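Local coordinates for flavohemoglobin (Malassezia yamatoensis, PDB 6O0A), which probably detoxifies nitric oxide as an oxidoreductase that carries heme and FAD, with a globin-like domain joined to a reductase module, at residues Gln345-Gly349 / Asp350-Arg354; Leu283-Gly287 / Ile288-Pro292. One frame throughout, in Å; residues are numbered along the deposited sequence.

Interaction 1 (Gln345-Gly349 / Asp350-Arg354); sequences QEKDG and DFVGR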
ATOM      1  N   GLN A 345     -11.820  -0.889 -23.834  1.00 14.54           N
ATOM      2  CA  GLN A 345     -13.126  -0.473 -24.342  1.00 16.00           C
ATOM      3  C   GLN A 345     -13.008   0.025 -25.772  1.00 16.96           C
ATOM      4  O   GLN A 345     -13.618  -0.559 -26.673  1.00 19.93           O
ATOM      5  CB  GLN A 345     -13.736   0.605 -23.436  1.00 23.27           C
ATOM      6  CG  GLN A 345     -14.000   0.139 -22.018  1.00 39.21           C
ATOM      7  CD  GLN A 345     -15.103  -0.902 -21.934  1.00 47.47           C
ATOM      8  OE1 GLN A 345     -16.076  -0.857 -22.691  1.00 53.05           O
ATOM      9  NE2 GLN A 345     -14.954  -1.847 -21.011  1.00 44.12           N
ATOM     10  N   GLU A 346     -12.237   1.081 -26.006  1.00 15.42           N
ATOM     11  CA  GLU A 346     -11.970   1.506 -27.368  1.00 15.50           C
ATOM     12  C   GLU A 346     -10.894   0.624 -27.983  1.00 15.60           C
ATOM     13  O   GLU A 346     -10.247  -0.181 -27.310  1.00 16.23           O
ATOM     14  CB  GLU A 346     -11.562   2.978 -27.406  1.00 16.55           C
ATOM     15  CG  GLU A 346     -12.736   3.881 -27.021  1.00 16.60           C
ATOM     16  CD  GLU A 346     -12.474   5.369 -27.196  1.00 18.05           C
ATOM     17  OE1 GLU A 346     -11.519   5.766 -27.897  1.00 19.00           O
ATOM     18  OE2 GLU A 346     -13.251   6.153 -26.621  1.00 21.59           O
ATOM     19  N   LYS A 347     -10.724   0.764 -29.293  1.00 14.52           N
ATOM     20  CA  LYS A 347      -9.812  -0.089 -30.037  1.00 14.44           C
ATOM     21  C   LYS A 347      -8.605   0.686 -30.543  1.00 16.14           C
ATOM     22  O   LYS A 347      -8.053   0.342 -31.587  1.00 18.65           O
ATOM     23  CB  LYS A 347     -10.523  -0.761 -31.214  1.00 17.56           C
ATOM     24  CG  LYS A 347     -11.848  -1.419 -30.874  1.00 22.72           C
ATOM     25  CD  LYS A 347     -11.679  -2.530 -29.876  1.00 27.50           C
ATOM     26  CE  LYS A 347     -13.007  -3.252 -29.665  1.00 36.16           C
ATOM     27  NZ  LYS A 347     -13.027  -3.970 -28.366  1.00 37.43           N
ATOM     28  N   ASP A 348      -8.160   1.718 -29.814  1.00 13.22           N
ATOM     29  CA  ASP A 348      -7.080   2.569 -30.306  1.00 16.88           C
ATOM     30  C   ASP A 348      -5.717   2.260 -29.682  1.00 18.17           C
ATOM     31  O   ASP A 348      -4.729   2.929 -30.019  1.00 16.82           O
ATOM     32  CB  ASP A 348      -7.437   4.061 -30.124  1.00 16.79           C
ATOM     33  CG  ASP A 348      -7.752   4.452 -28.675  1.00 19.33           C
ATOM     34  OD1 ASP A 348      -8.128   3.591 -27.849  1.00 18.23           O
ATOM     35  OD2 ASP A 348      -7.645   5.662 -28.383  1.00 23.92           O
ATOM     36  N   GLY A 349      -5.622   1.236 -28.839  1.00 16.32           N
ATOM     37  CA  GLY A 349      -4.355   0.890 -28.235  1.00 13.02           C
ATOM     38  C   GLY A 349      -3.379   0.250 -29.211  1.00 17.85           C
ATOM     39  O   GLY A 349      -3.705  -0.119 -30.340  1.00 18.20           O
ATOM     40  N   ASP A 350      -2.130   0.129 -28.753  1.00 14.29           N
ATOM     41  CA  ASP A 350      -1.184  -0.739 -29.447  1.00 19.49           C
ATOM     42  C   ASP A 350      -1.755  -2.142 -29.596  1.00 19.41           C
ATOM     43  O   ASP A 350      -1.525  -2.814 -30.607  1.00 18.00           O
ATOM     44  CB  ASP A 350       0.139  -0.797 -28.696  1.00 16.45           C
ATOM     45  CG  ASP A 350       0.840   0.533 -28.668  1.00 19.69           C
ATOM     46  OD1 ASP A 350       1.278   1.003 -29.744  1.00 23.23           O
ATOM     47  OD2 ASP A 350       0.950   1.105 -27.571  1.00 18.29           O
ATOM     48  N   PHE A 351      -2.485  -2.606 -28.583  1.00 15.59           N
ATOM     49  CA  PHE A 351      -3.293  -3.811 -28.695  1.00 13.27           C
ATOM     50  C   PHE A 351      -4.637  -3.546 -28.027  1.00 12.87           C
ATOM     51  O   PHE A 351      -4.817  -2.558 -27.312  1.00 17.06           O
ATOM     52  CB  PHE A 351      -2.584  -5.033 -28.088  1.00 15.01           C
ATOM     53  CG  PHE A 351      -2.319  -4.924 -26.610  1.00 15.08           C
ATOM     54  CD1 PHE A 351      -1.226  -4.200 -26.135  1.00 15.96           C
ATOM     55  CD2 PHE A 351      -3.142  -5.561 -25.696  1.00 17.51           C
ATOM     56  CE1 PHE A 351      -0.975  -4.102 -24.780  1.00 16.89           C
ATOM     57  CE2 PHE A 351      -2.887  -5.466 -24.337  1.00 17.45           C
ATOM     58  CZ  PHE A 351      -1.805  -4.731 -23.883  1.00 16.64           C
ATOM     59  N   VAL A 352      -5.590  -4.430 -28.284  1.00 13.63           N
ATOM     60  CA  VAL A 352      -6.916  -4.317 -27.692  1.00 13.96           C
ATOM     61  C   VAL A 352      -7.161  -5.513 -26.787  1.00 16.97           C
ATOM     62  O   VAL A 352      -6.629  -6.610 -26.998  1.00 15.54           O
ATOM     63  CB  VAL A 352      -8.026  -4.194 -28.762  1.00 14.40           C
ATOM     64  CG1 VAL A 352      -7.741  -2.994 -29.650  1.00 14.93           C
ATOM     65  CG2 VAL A 352      -8.152  -5.475 -29.588  1.00 20.34           C
ATOM     66  N   GLY A 353      -7.982  -5.294 -25.760  1.00 16.93           N
ATOM     67  CA  GLY A 353      -8.354  -6.388 -24.892  1.00 20.40           C
ATOM     68  C   GLY A 353      -7.283  -6.685 -23.856  1.00 17.05           C
ATOM     69  O   GLY A 353      -6.483  -5.823 -23.473  1.00 18.58           O
ATOM     70  N   ARG A 354      -7.265  -7.939 -23.419  1.00 22.49           N
ATOM     71  CA  ARG A 354      -6.480  -8.340 -22.265  1.00 25.00           C
ATOM     72  C   ARG A 354      -5.025  -8.582 -22.638  1.00 23.18           C
ATOM     73  O   ARG A 354      -4.706  -9.032 -23.743  1.00 23.95           O
ATOM     74  CB  ARG A 354      -7.067  -9.606 -21.636  1.00 33.16           C
TER

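Interaction 2 (Leu283-Gly287 / Ile288-Pro292); sequences LICAG and IGVTP. With FAD (flavin-adenine dinucleotide), chain B.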
ATOM      1  N   LEU A 283       7.190  -3.849 -16.434  1.00 15.98           N
ATOM      2  CA  LEU A 283       6.267  -3.071 -15.616  1.00 16.08           C
ATOM      3  C   LEU A 283       4.886  -3.167 -16.251  1.00 14.79           C
ATOM      4  O   LEU A 283       4.701  -2.752 -17.404  1.00 17.37           O
ATOM      5  CB  LEU A 283       6.732  -1.616 -15.504  1.00 15.96           C
ATOM      6  CG  LEU A 283       8.211  -1.426 -15.135  1.00 16.49           C
ATOM      7  CD1 LEU A 283       8.557   0.061 -15.089  1.00 21.78           C
ATOM      8  CD2 LEU A 283       8.526  -2.079 -13.786  1.00 17.44           C
ATOM      9  N   ILE A 284       3.926  -3.716 -15.512  1.00 13.77           N
ATOM     10  CA  ILE A 284       2.592  -3.998 -16.042  1.00 14.79           C
ATOM     11  C   ILE A 284       1.575  -3.285 -15.161  1.00 17.52           C
ATOM     12  O   ILE A 284       1.539  -3.509 -13.944  1.00 17.33           O
ATOM     13  CB  ILE A 284       2.312  -5.505 -16.092  1.00 15.10           C
ATOM     14  CG1 ILE A 284       3.342  -6.207 -16.991  1.00 16.28           C
ATOM     15  CG2 ILE A 284       0.887  -5.759 -16.550  1.00 18.77           C
ATOM     16  CD1 ILE A 284       3.150  -7.715 -17.100  1.00 20.51           C
ATOM     17  N   CYS A 285       0.738  -2.441 -15.766  1.00 13.23           N
ATOM     18  CA  CYS A 285      -0.191  -1.655 -14.966  1.00 12.22           C
ATOM     19  C   CYS A 285      -1.527  -1.480 -15.676  1.00 13.05           C
ATOM     20  O   CYS A 285      -1.655  -1.681 -16.887  1.00 14.59           O
ATOM     21  CB  CYS A 285       0.393  -0.273 -14.604  1.00 12.69           C
ATOM     22  SG  CYS A 285       0.740   0.785 -16.023  1.00 15.34           S
ATOM     23  N   ALA A 286      -2.533  -1.092 -14.892  1.00 13.86           N
ATOM     24  CA  ALA A 286      -3.854  -0.782 -15.412  1.00 10.12           C
ATOM     25  C   ALA A 286      -4.350   0.493 -14.755  1.00 10.99           C
ATOM     26  O   ALA A 286      -4.163   0.692 -13.551  1.00 13.88           O
ATOM     27  CB  ALA A 286      -4.856  -1.914 -15.150  1.00 14.92           C
ATOM     28  N   GLY A 287      -4.988   1.345 -15.551  1.00 12.88           N
ATOM     29  CA  GLY A 287      -5.635   2.527 -14.987  1.00 15.87           C
ATOM     30  C   GLY A 287      -4.643   3.403 -14.247  1.00 13.82           C
ATOM     31  O   GLY A 287      -3.533   3.665 -14.722  1.00 14.52           O
ATOM     32  N   ILE A 288      -5.034   3.843 -13.044  1.00 11.47           N
ATOM     33  CA  ILE A 288      -4.178   4.728 -12.254  1.00 10.37           C
ATOM     34  C   ILE A 288      -3.012   3.977 -11.632  1.00 12.07           C
ATOM     35  O   ILE A 288      -2.114   4.605 -11.050  1.00 12.91           O
ATOM     36  CB  ILE A 288      -5.032   5.472 -11.202  1.00 11.58           C
ATOM     37  CG1 ILE A 288      -4.320   6.740 -10.723  1.00  9.27           C
ATOM     38  CG2 ILE A 288      -5.380   4.557 -10.028  1.00 13.85           C
ATOM     39  CD1 ILE A 288      -3.962   7.709 -11.841  1.00 12.04           C
ATOM     40  N   GLY A 289      -2.952   2.656 -11.816  1.00 12.74           N
ATOM     41  CA  GLY A 289      -1.765   1.900 -11.461  1.00 11.74           C
ATOM     42  C   GLY A 289      -0.521   2.331 -12.219  1.00 10.21           C
ATOM     43  O   GLY A 289       0.574   1.875 -11.892  1.00 11.59           O
ATOM     44  N   VAL A 290      -0.673   3.210 -13.210  1.00 10.58           N
ATOM     45  CA  VAL A 290       0.470   3.812 -13.879  1.00 11.28           C
ATOM     46  C   VAL A 290       1.333   4.644 -12.937  1.00 11.75           C
ATOM     47  O   VAL A 290       2.485   4.911 -13.253  1.00 12.98           O
ATOM     48  CB  VAL A 290      -0.026   4.675 -15.066  1.00 11.18           C
ATOM     49  CG1 VAL A 290      -0.627   5.982 -14.575  1.00 15.50           C
ATOM     50  CG2 VAL A 290       1.113   4.963 -16.032  1.00 15.01           C
ATOM     51  N   THR A 291       0.814   5.091 -11.788  1.00 12.97           N
ATOM     52  CA  THR A 291       1.573   6.101 -11.052  1.00 12.09           C
ATOM     53  C   THR A 291       2.923   5.591 -10.539  1.00  9.65           C
ATOM     54  O   THR A 291       3.932   6.285 -10.754  1.00 12.02           O
ATOM     55  CB  THR A 291       0.707   6.728  -9.947  1.00  8.93           C
ATOM     56  OG1 THR A 291       0.181   5.731  -9.064  1.00 11.84           O
ATOM     57  CG2 THR A 291      -0.462   7.525 -10.561  1.00 10.55           C
ATOM     58  N   PRO A 292       3.048   4.411  -9.906  1.00 11.41           N
ATOM     59  CA  PRO A 292       4.414   3.926  -9.605  1.00 11.47           C
ATOM     60  C   PRO A 292       5.251   3.659 -10.850  1.00 11.23           C
ATOM     61  O   PRO A 292       6.471   3.864 -10.828  1.00 13.33           O
ATOM     62  CB  PRO A 292       4.174   2.638  -8.795  1.00 14.70           C
ATOM     63  CG  PRO A 292       2.777   2.235  -9.100  1.00 18.62           C
ATOM     64  CD  PRO A 292       2.016   3.499  -9.366  1.00 11.41           C
TER
HETATM   65  PA  FAD B 401     -12.894   4.851   0.073  1.00 14.43           P
HETATM   66  O1A FAD B 401     -13.776   5.744   0.861  1.00 14.29           O
HETATM   67  O2A FAD B 401     -11.646   4.388   0.774  1.00 10.98           O
HETATM   68  O5B FAD B 401     -13.720   3.575  -0.417  1.00 11.82           O
HETATM   69  C5B FAD B 401     -13.034   2.465  -1.026  1.00 14.41           C
HETATM   70  C4B FAD B 401     -14.090   1.423  -1.297  1.00 16.43           C
HETATM   71  O4B FAD B 401     -14.724   1.061  -0.048  1.00 15.59           O
HETATM   72  C3B FAD B 401     -15.234   1.881  -2.184  1.00 17.29           C
HETATM   73  O3B FAD B 401     -14.928   1.753  -3.570  1.00 17.98           O
HETATM   74  C2B FAD B 401     -16.356   0.922  -1.776  1.00 21.89           C
HETATM   75  O2B FAD B 401     -16.255  -0.326  -2.453  1.00 23.05           O
HETATM   76  C1B FAD B 401     -16.082   0.723  -0.279  1.00 17.55           C
HETATM   77  N9A FAD B 401     -16.921   1.548   0.585  1.00 17.74           N
HETATM   78  C8A FAD B 401     -16.826   2.901   0.765  1.00 18.82           C
HETATM   79  N7A FAD B 401     -17.752   3.402   1.547  1.00 18.50           N
HETATM   80  C5A FAD B 401     -18.512   2.299   1.901  1.00 14.72           C
HETATM   81  C6A FAD B 401     -19.689   2.168   2.660  1.00 13.68           C
HETATM   82  N6A FAD B 401     -20.312   3.198   3.246  1.00 16.59           N
HETATM   83  N1A FAD B 401     -20.224   0.932   2.783  1.00 19.17           N
HETATM   84  C2A FAD B 401     -19.608  -0.097   2.191  1.00 17.02           C
HETATM   85  N3A FAD B 401     -18.499  -0.094   1.443  1.00 17.32           N
HETATM   86  C4A FAD B 401     -18.003   1.144   1.329  1.00 17.98           C
HETATM   87  N1  FAD B 401      -5.203   5.972  -5.776  1.00 10.11           N
HETATM   88  C2  FAD B 401      -5.019   6.826  -6.827  1.00 10.69           C
HETATM   89  O2  FAD B 401      -5.974   7.332  -7.432  1.00 11.77           O
HETATM   90  N3  FAD B 401      -3.724   7.139  -7.233  1.00  9.46           N
HETATM   91  C4  FAD B 401      -2.559   6.667  -6.657  1.00 11.41           C
HETATM   92  O4  FAD B 401      -1.460   7.028  -7.078  1.00 12.62           O
HETATM   93  C4X FAD B 401      -2.766   5.768  -5.546  1.00 10.99           C
HETATM   94  N5  FAD B 401      -1.714   5.275  -4.946  1.00 12.76           N
HETATM   95  C5X FAD B 401      -1.918   4.410  -3.876  1.00 13.99           C
HETATM   96  C6  FAD B 401      -0.808   3.862  -3.232  1.00 12.45           C
HETATM   97  C7  FAD B 401      -0.958   3.001  -2.148  1.00 11.00           C
HETATM   98  C7M FAD B 401       0.262   2.395  -1.500  1.00 16.08           C
HETATM   99  C8  FAD B 401      -2.247   2.695  -1.682  1.00 16.15           C
HETATM  100  C8M FAD B 401      -2.450   1.799  -0.489  1.00 16.50           C
HETATM  101  C9  FAD B 401      -3.356   3.231  -2.329  1.00 12.80           C
HETATM  102  C9A FAD B 401      -3.206   4.072  -3.427  1.00 10.69           C
HETATM  103  N10 FAD B 401      -4.315   4.623  -4.106  1.00 10.96           N
HETATM  104  C10 FAD B 401      -4.127   5.474  -5.174  1.00 12.42           C
HETATM  105  C1' FAD B 401      -5.686   4.374  -3.632  1.00 11.55           C
HETATM  106  C2' FAD B 401      -6.145   5.409  -2.610  1.00 11.17           C
HETATM  107  O2' FAD B 401      -5.326   5.322  -1.443  1.00 11.75           O
HETATM  108  C3' FAD B 401      -7.617   5.232  -2.225  1.00 12.51           C
HETATM  109  O3' FAD B 401      -7.834   3.885  -1.806  1.00 15.04           O
HETATM  110  C4' FAD B 401      -8.586   5.557  -3.361  1.00 12.71           C
HETATM  111  O4' FAD B 401      -8.262   6.847  -3.883  1.00 12.83           O
HETATM  112  C5' FAD B 401     -10.037   5.501  -2.929  1.00 12.10           C
HETATM  113  O5' FAD B 401     -10.240   6.463  -1.868  1.00 13.67           O
HETATM  114  P   FAD B 401     -11.740   6.906  -1.549  1.00 13.26           P
HETATM  115  O1P FAD B 401     -12.420   7.652  -2.643  1.00 12.40           O
HETATM  116  O2P FAD B 401     -11.687   7.693  -0.269  1.00 12.17           O
HETATM  117  O3P FAD B 401     -12.526   5.541  -1.310  1.00 13.59           O

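Interaction 1 (Gln345-Gly349 / Asp350-Arg354)
Val352 plants its CG1 methyl on the backbone of Lys347, 3.6 Å from Lys347 CA. That branch points away from the valine's own carbonyl carbon (chi1 -57°), which carries it across the turn. The same methyl meets the lysine chain as well: Lys347 CB lies 3.9 Å from Val352 CG1, and Lys347 CD lies 4.0 Å from it. The bend at chi2 (-62°) brings CD back over the methyl, and the two side chains cross at about a right angle. Gly349 lies between them in the chain, in an extended conformation. Its CA lies 3.6 Å from Phe351 O, a CA-H...O contact with an angle of 131° at the hydrogen. Asp350 follows directly, while its carboxylate looks elsewhere: OD2 takes the backbone N-H of Tyr341 in strand 336-343. Thr343 OG1 of that strand bonds both Glu346 O and Gly349 N, tying down the turn at two points. Across the turn itself the contact is thus van der Waals touching plus one C-H...O approach. The hydrogen bonds that hold it run to strand 336-343 and to Arg316, so the shape of this exposed loop probably owes more to these neighbours than to attractions within it.

Interaction 2 (Leu283-Gly287 / Ile288-Pro292)
The pyrimidine end of the flavin ring of FAD is met at its rim, from one side, by Ile288: CG2 stands on one side of the flavin plane, over the C2=O2 edge rather than the ring centre, 3.8 Å from FAD O2, while CG1 hangs off the rim on the same side, 3.6 Å from FAD N3. With CG1 swung opposite the isoleucine's own backbone N (chi1 -159°), both branches reach the flavin. Thr291 comes to the O4 corner from well above the ring plane, its OG1 2.9 Å from FAD O4. Ile288 O is also near that hydroxyl, and its one proton could serve either acceptor. Behind these residues the chain turns sharply. Gly289 N donates to Ala286 O at 2.9 Å, closing a type II' turn with Gly287 at its positive-phi corner. Next, Val290 N bonds Gly287 O (3.3 Å) rather straight at the hydrogen, 163°, though from above the carbonyl plane. Cys285 fills the inside of the bend, its SG 3.7 Å from Val290 CA and its CB 3.5 Å from Gly289 O. This is the glycine-rich strand-to-helix turn opening the beta-alpha-beta unit of a ferredoxin-NADP reductase-type nucleotide-binding domain; in relatives this loop helps bind the pyridine nucleotide's pyrophosphate.

Overall arrangement
Both contacts belong to one parallel sheet of the NAD-binding domain, with centres 16 Å apart and nearest atoms about 8 Å apart, so they do not touch. Interaction 2 comes first along the chain and leaves the C-terminal end of an inner strand, 281-286, for helix 290-302, partly buried and facing the flavin. Interaction 1 lies at the sheet's rim, where the loop after strand 336-343 returns as the short outermost strand 351-352; none of its touching residues is buried. Their chemistry follows position: interaction 2 has two backbone hydrogen bonds across its turn and a cofactor beside it, whereas interaction 1 relies on aliphatic contact and on polar bonds to the adjoining strand and to Arg316.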